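Local atomic coordinates of cortical-lytic enzyme (Clostridium perfringens, PDB entry 5JIP), a protein that takes part in hydrolysing the spore cortex during germination as a family 25 muramidase, probably cleaving peptidoglycan glycan strands with lysozyme-type activity. Residues Ser79-Ile93 / Asn129-Thr142. Sequence-based numbering, arbitrary orientation.
Sequences SKDLDSAVIQADQFI and NWIDRFRDRFEEKT
Segments 83-93 and 129-142 of two longer helices run in broadly the same direction, their axes inclined by 41° and 8.1 Å apart at closest approach, with Ala85 facing Phe134 and Ala89 facing Phe138. The two alanines let the aromatics of the second helix come close. Ala85 CB lies over the five-membered ring of Trp130, and Ala89 CB sits over the centre of the Phe134 ring, 3.8 Å from its centroid, both as CH-pi contacts. Phe134, its CG anti to the backbone N (chi1 -173°), reaches across as a knob among Ala85, Gln88, Ala89 and Phe92. At the rim of the indole, Trp130 NE1 gives a nearly straight, in-plane hydrogen bond of 2.9 Å to Ser84 OG. That hydroxyl donates to Asp81 O (2.8 Å), and the two bonds together set its rotation. The Gln88 amide meets the edge of the six-membered ring, its plane turned 54° from the indole, held by hydrogen bonds of OE1 with His74 NE2 and of NE2 with Lys77 O. On the outer side Arg137 grips Asp90 side-on, NE to OD1 at 2.8 Å and NH2 to OD2 at 2.9 Å, while Val86 CG1 covers one guanidinium face and Lys141 CE the other. Farther along, Ile93 CG1 packs on Phe138 CD1 and Thr142 CG2. Phe134 and Phe92 continue inward to strands 111-113 and 38-44. Helices 83-100 and 124-142, following parallel strands 70-75 and 111-113, are consecutive outer helices of the TIM-barrel-like family 25 catalytic domain.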
# COMPACT_ATOMS: atom_id res chain seq x y z
N SER A 79 24.67 23.41 -1.79
CA SER A 79 25.07 24.78 -1.49
C SER A 79 23.95 25.45 -0.71
O SER A 79 22.88 24.86 -0.49
CB SER A 79 25.42 25.56 -2.76
OG SER A 79 24.28 26.07 -3.42
N LYS A 80 24.21 26.70 -0.29
CA LYS A 80 23.18 27.50 0.37
C LYS A 80 22.13 28.00 -0.61
O LYS A 80 21.05 28.43 -0.18
CB LYS A 80 23.80 28.72 1.09
CG LYS A 80 24.78 28.36 2.20
CD LYS A 80 25.28 29.59 2.96
CE LYS A 80 26.46 29.21 3.84
NZ LYS A 80 26.91 30.32 4.70
N ASP A 81 22.41 27.96 -1.90
CA ASP A 81 21.45 28.41 -2.90
C ASP A 81 20.60 27.23 -3.35
O ASP A 81 21.10 26.29 -3.96
CB ASP A 81 22.16 29.07 -4.08
CG ASP A 81 21.20 29.47 -5.17
OD1 ASP A 81 19.98 29.49 -4.90
OD2 ASP A 81 21.65 29.77 -6.29
N LEU A 82 19.30 27.28 -3.05
CA LEU A 82 18.44 26.14 -3.35
C LEU A 82 18.14 26.01 -4.84
O LEU A 82 17.76 24.93 -5.28
CB LEU A 82 17.15 26.24 -2.53
CG LEU A 82 17.30 26.10 -1.01
CD1 LEU A 82 15.94 26.30 -0.37
CD2 LEU A 82 17.88 24.74 -0.60
N ASP A 83 18.33 27.08 -5.63
CA ASP A 83 18.16 26.95 -7.07
C ASP A 83 19.10 25.90 -7.65
O ASP A 83 18.78 25.32 -8.68
CB ASP A 83 18.44 28.28 -7.80
CG ASP A 83 17.41 29.34 -7.48
OD1 ASP A 83 16.30 28.96 -7.05
OD2 ASP A 83 17.72 30.53 -7.68
N SER A 84 20.26 25.69 -7.03
CA SER A 84 21.19 24.69 -7.57
C SER A 84 20.68 23.27 -7.36
O SER A 84 21.08 22.36 -8.10
CB SER A 84 22.58 24.84 -6.93
OG SER A 84 22.57 24.54 -5.56
N ALA A 85 19.78 23.07 -6.39
CA ALA A 85 19.17 21.75 -6.23
C ALA A 85 18.21 21.46 -7.37
O ALA A 85 18.16 20.33 -7.89
CB ALA A 85 18.47 21.64 -4.89
N VAL A 86 17.45 22.48 -7.80
CA VAL A 86 16.56 22.33 -8.94
C VAL A 86 17.38 22.11 -10.21
O VAL A 86 17.04 21.26 -11.04
CB VAL A 86 15.65 23.56 -9.07
CG1 VAL A 86 14.78 23.48 -10.30
CG2 VAL A 86 14.80 23.71 -7.83
N ILE A 87 18.45 22.88 -10.39
CA ILE A 87 19.28 22.72 -11.59
C ILE A 87 19.86 21.33 -11.66
O ILE A 87 19.85 20.68 -12.72
CB ILE A 87 20.38 23.79 -11.62
CG1 ILE A 87 19.75 25.15 -11.90
CG2 ILE A 87 21.48 23.42 -12.64
CD1 ILE A 87 20.68 26.29 -11.57
N GLN A 88 20.44 20.85 -10.56
CA GLN A 88 21.06 19.54 -10.59
C GLN A 88 20.02 18.45 -10.77
O GLN A 88 20.26 17.49 -11.52
CB GLN A 88 21.89 19.30 -9.34
CG GLN A 88 23.21 20.06 -9.39
CD GLN A 88 24.01 19.95 -8.14
OE1 GLN A 88 24.26 18.85 -7.63
NE2 GLN A 88 24.45 21.10 -7.64
N ALA A 89 18.85 18.59 -10.14
CA ALA A 89 17.80 17.59 -10.37
C ALA A 89 17.39 17.57 -11.84
O ALA A 89 17.23 16.50 -12.44
CB ALA A 89 16.59 17.86 -9.48
N ASP A 90 17.22 18.75 -12.45
CA ASP A 90 16.85 18.77 -13.86
C ASP A 90 17.95 18.16 -14.73
O ASP A 90 17.65 17.50 -15.72
CB ASP A 90 16.55 20.19 -14.32
CG ASP A 90 15.20 20.71 -13.84
OD1 ASP A 90 14.39 19.93 -13.29
OD2 ASP A 90 14.94 21.90 -14.02
N GLN A 91 19.22 18.41 -14.38
CA GLN A 91 20.32 17.86 -15.17
C GLN A 91 20.36 16.34 -15.07
O GLN A 91 20.58 15.64 -16.07
CB GLN A 91 21.65 18.45 -14.70
CG GLN A 91 21.85 19.92 -15.06
CD GLN A 91 23.01 20.57 -14.30
OE1 GLN A 91 23.35 20.15 -13.20
NE2 GLN A 91 23.60 21.60 -14.88
N PHE A 92 20.17 15.82 -13.86
CA PHE A 92 20.14 14.38 -13.63
C PHE A 92 19.01 13.73 -14.42
O PHE A 92 19.21 12.69 -15.07
CB PHE A 92 20.00 14.16 -12.12
CG PHE A 92 20.05 12.72 -11.68
CD1 PHE A 92 20.88 11.79 -12.29
CD2 PHE A 92 19.28 12.31 -10.59
CE1 PHE A 92 20.92 10.48 -11.84
CE2 PHE A 92 19.33 11.00 -10.15
CZ PHE A 92 20.14 10.08 -10.76
N ILE A 93 17.83 14.33 -14.40
CA ILE A 93 16.67 13.84 -15.15
C ILE A 93 17.02 13.73 -16.63
O ILE A 93 16.64 12.76 -17.30
CB ILE A 93 15.47 14.77 -14.92
CG1 ILE A 93 14.94 14.57 -13.50
CG2 ILE A 93 14.35 14.53 -15.95
CD1 ILE A 93 13.97 15.66 -13.05
N ASN A 129 17.71 20.98 3.64
CA ASN A 129 16.85 21.73 2.74
C ASN A 129 17.28 21.54 1.28
O ASN A 129 16.43 21.47 0.38
CB ASN A 129 16.87 23.21 3.09
CG ASN A 129 15.99 23.54 4.27
OD1 ASN A 129 15.29 22.67 4.81
ND2 ASN A 129 16.00 24.79 4.67
N TRP A 130 18.58 21.51 1.01
CA TRP A 130 19.05 21.33 -0.36
C TRP A 130 18.67 19.95 -0.90
O TRP A 130 18.14 19.83 -2.00
CB TRP A 130 20.56 21.55 -0.43
CG TRP A 130 21.08 21.59 -1.81
CD1 TRP A 130 21.32 22.71 -2.57
CD2 TRP A 130 21.41 20.47 -2.64
NE1 TRP A 130 21.77 22.35 -3.81
CE2 TRP A 130 21.84 20.98 -3.87
CE3 TRP A 130 21.37 19.08 -2.45
CZ2 TRP A 130 22.26 20.13 -4.92
CZ3 TRP A 130 21.78 18.26 -3.48
CH2 TRP A 130 22.22 18.79 -4.70
N ILE A 131 18.91 18.90 -0.11
CA ILE A 131 18.52 17.55 -0.51
C ILE A 131 17.01 17.48 -0.74
O ILE A 131 16.54 16.93 -1.74
CB ILE A 131 18.97 16.55 0.56
CG1 ILE A 131 20.48 16.57 0.66
CG2 ILE A 131 18.38 15.15 0.26
CD1 ILE A 131 20.98 15.77 1.84
N ASP A 132 16.25 18.02 0.20
CA ASP A 132 14.79 17.97 0.15
C ASP A 132 14.27 18.69 -1.09
O ASP A 132 13.29 18.25 -1.71
CB ASP A 132 14.26 18.61 1.43
CG ASP A 132 12.86 18.17 1.80
OD1 ASP A 132 12.39 17.11 1.33
OD2 ASP A 132 12.22 18.91 2.57
N ARG A 133 14.90 19.80 -1.48
CA ARG A 133 14.48 20.50 -2.68
C ARG A 133 14.78 19.67 -3.92
O ARG A 133 13.97 19.61 -4.85
CB ARG A 133 15.18 21.86 -2.76
CG ARG A 133 14.98 22.59 -4.09
CD ARG A 133 13.52 22.99 -4.34
NE ARG A 133 13.02 23.84 -3.26
CZ ARG A 133 13.08 25.17 -3.26
NH1 ARG A 133 12.59 25.85 -2.22
NH2 ARG A 133 13.61 25.83 -4.28
N PHE A 134 15.97 19.06 -3.95
CA PHE A 134 16.32 18.16 -5.04
C PHE A 134 15.30 17.04 -5.15
O PHE A 134 14.74 16.78 -6.22
CB PHE A 134 17.73 17.61 -4.81
CG PHE A 134 18.27 16.79 -5.98
CD1 PHE A 134 17.79 15.52 -6.25
CD2 PHE A 134 19.27 17.31 -6.78
CE1 PHE A 134 18.30 14.77 -7.33
CE2 PHE A 134 19.80 16.55 -7.86
CZ PHE A 134 19.30 15.29 -8.13
N ARG A 135 14.98 16.42 -4.01
CA ARG A 135 13.95 15.37 -3.99
C ARG A 135 12.61 15.87 -4.53
O ARG A 135 11.95 15.18 -5.33
CB ARG A 135 13.82 14.84 -2.57
CG ARG A 135 12.74 13.79 -2.37
CD ARG A 135 11.50 14.37 -1.76
NE ARG A 135 11.75 14.78 -0.37
CZ ARG A 135 11.54 14.02 0.70
NH1 ARG A 135 11.04 12.81 0.59
NH2 ARG A 135 11.82 14.50 1.92
N ASP A 136 12.16 17.05 -4.09
CA ASP A 136 10.86 17.55 -4.54
C ASP A 136 10.84 17.76 -6.05
O ASP A 136 9.87 17.39 -6.74
CB ASP A 136 10.51 18.87 -3.83
CG ASP A 136 10.11 18.67 -2.37
OD1 ASP A 136 9.84 17.52 -1.96
OD2 ASP A 136 10.07 19.68 -1.64
N ARG A 137 11.87 18.39 -6.59
CA ARG A 137 11.94 18.58 -8.03
C ARG A 137 12.00 17.26 -8.76
O ARG A 137 11.27 17.04 -9.74
CB ARG A 137 13.17 19.43 -8.39
CG ARG A 137 13.32 19.74 -9.87
CD ARG A 137 12.18 20.60 -10.35
NE ARG A 137 12.50 21.22 -11.63
CZ ARG A 137 11.90 22.29 -12.11
NH1 ARG A 137 10.91 22.88 -11.43
NH2 ARG A 137 12.28 22.77 -13.29
N PHE A 138 12.87 16.36 -8.31
CA PHE A 138 13.07 15.10 -9.02
C PHE A 138 11.78 14.29 -9.10
O PHE A 138 11.37 13.85 -10.19
CB PHE A 138 14.15 14.26 -8.35
CG PHE A 138 14.48 13.05 -9.15
CD1 PHE A 138 15.43 13.12 -10.16
CD2 PHE A 138 13.77 11.86 -8.99
CE1 PHE A 138 15.71 12.02 -10.94
CE2 PHE A 138 14.05 10.75 -9.77
CZ PHE A 138 15.00 10.82 -10.74
N GLU A 139 11.10 14.13 -7.97
CA GLU A 139 9.90 13.30 -7.92
C GLU A 139 8.73 13.96 -8.62
O GLU A 139 7.93 13.29 -9.28
CB GLU A 139 9.57 12.98 -6.46
CG GLU A 139 10.69 12.16 -5.81
CD GLU A 139 10.30 11.51 -4.49
OE1 GLU A 139 9.35 12.00 -3.82
OE2 GLU A 139 10.96 10.51 -4.10
N GLU A 140 8.61 15.28 -8.51
CA GLU A 140 7.55 16.00 -9.20
C GLU A 140 7.67 15.80 -10.71
O GLU A 140 6.68 15.55 -11.41
CB GLU A 140 7.64 17.47 -8.79
CG GLU A 140 6.72 18.39 -9.49
CD GLU A 140 7.46 19.62 -9.96
OE1 GLU A 140 8.20 20.25 -9.16
OE2 GLU A 140 7.32 19.91 -11.16
N LYS A 141 8.89 15.85 -11.22
CA LYS A 141 9.12 15.81 -12.65
C LYS A 141 9.06 14.40 -13.22
O LYS A 141 8.66 14.22 -14.37
CB LYS A 141 10.47 16.45 -12.97
CG LYS A 141 10.50 17.96 -12.80
CD LYS A 141 9.81 18.65 -13.96
CE LYS A 141 9.78 20.16 -13.77
NZ LYS A 141 9.12 20.83 -14.91
N THR A 142 9.43 13.38 -12.44
CA THR A 142 9.57 12.03 -12.97
C THR A 142 8.49 11.07 -12.50
O THR A 142 8.29 10.05 -13.16
CB THR A 142 10.92 11.43 -12.57
OG1 THR A 142 10.96 11.24 -11.14
CG2 THR A 142 12.05 12.32 -13.04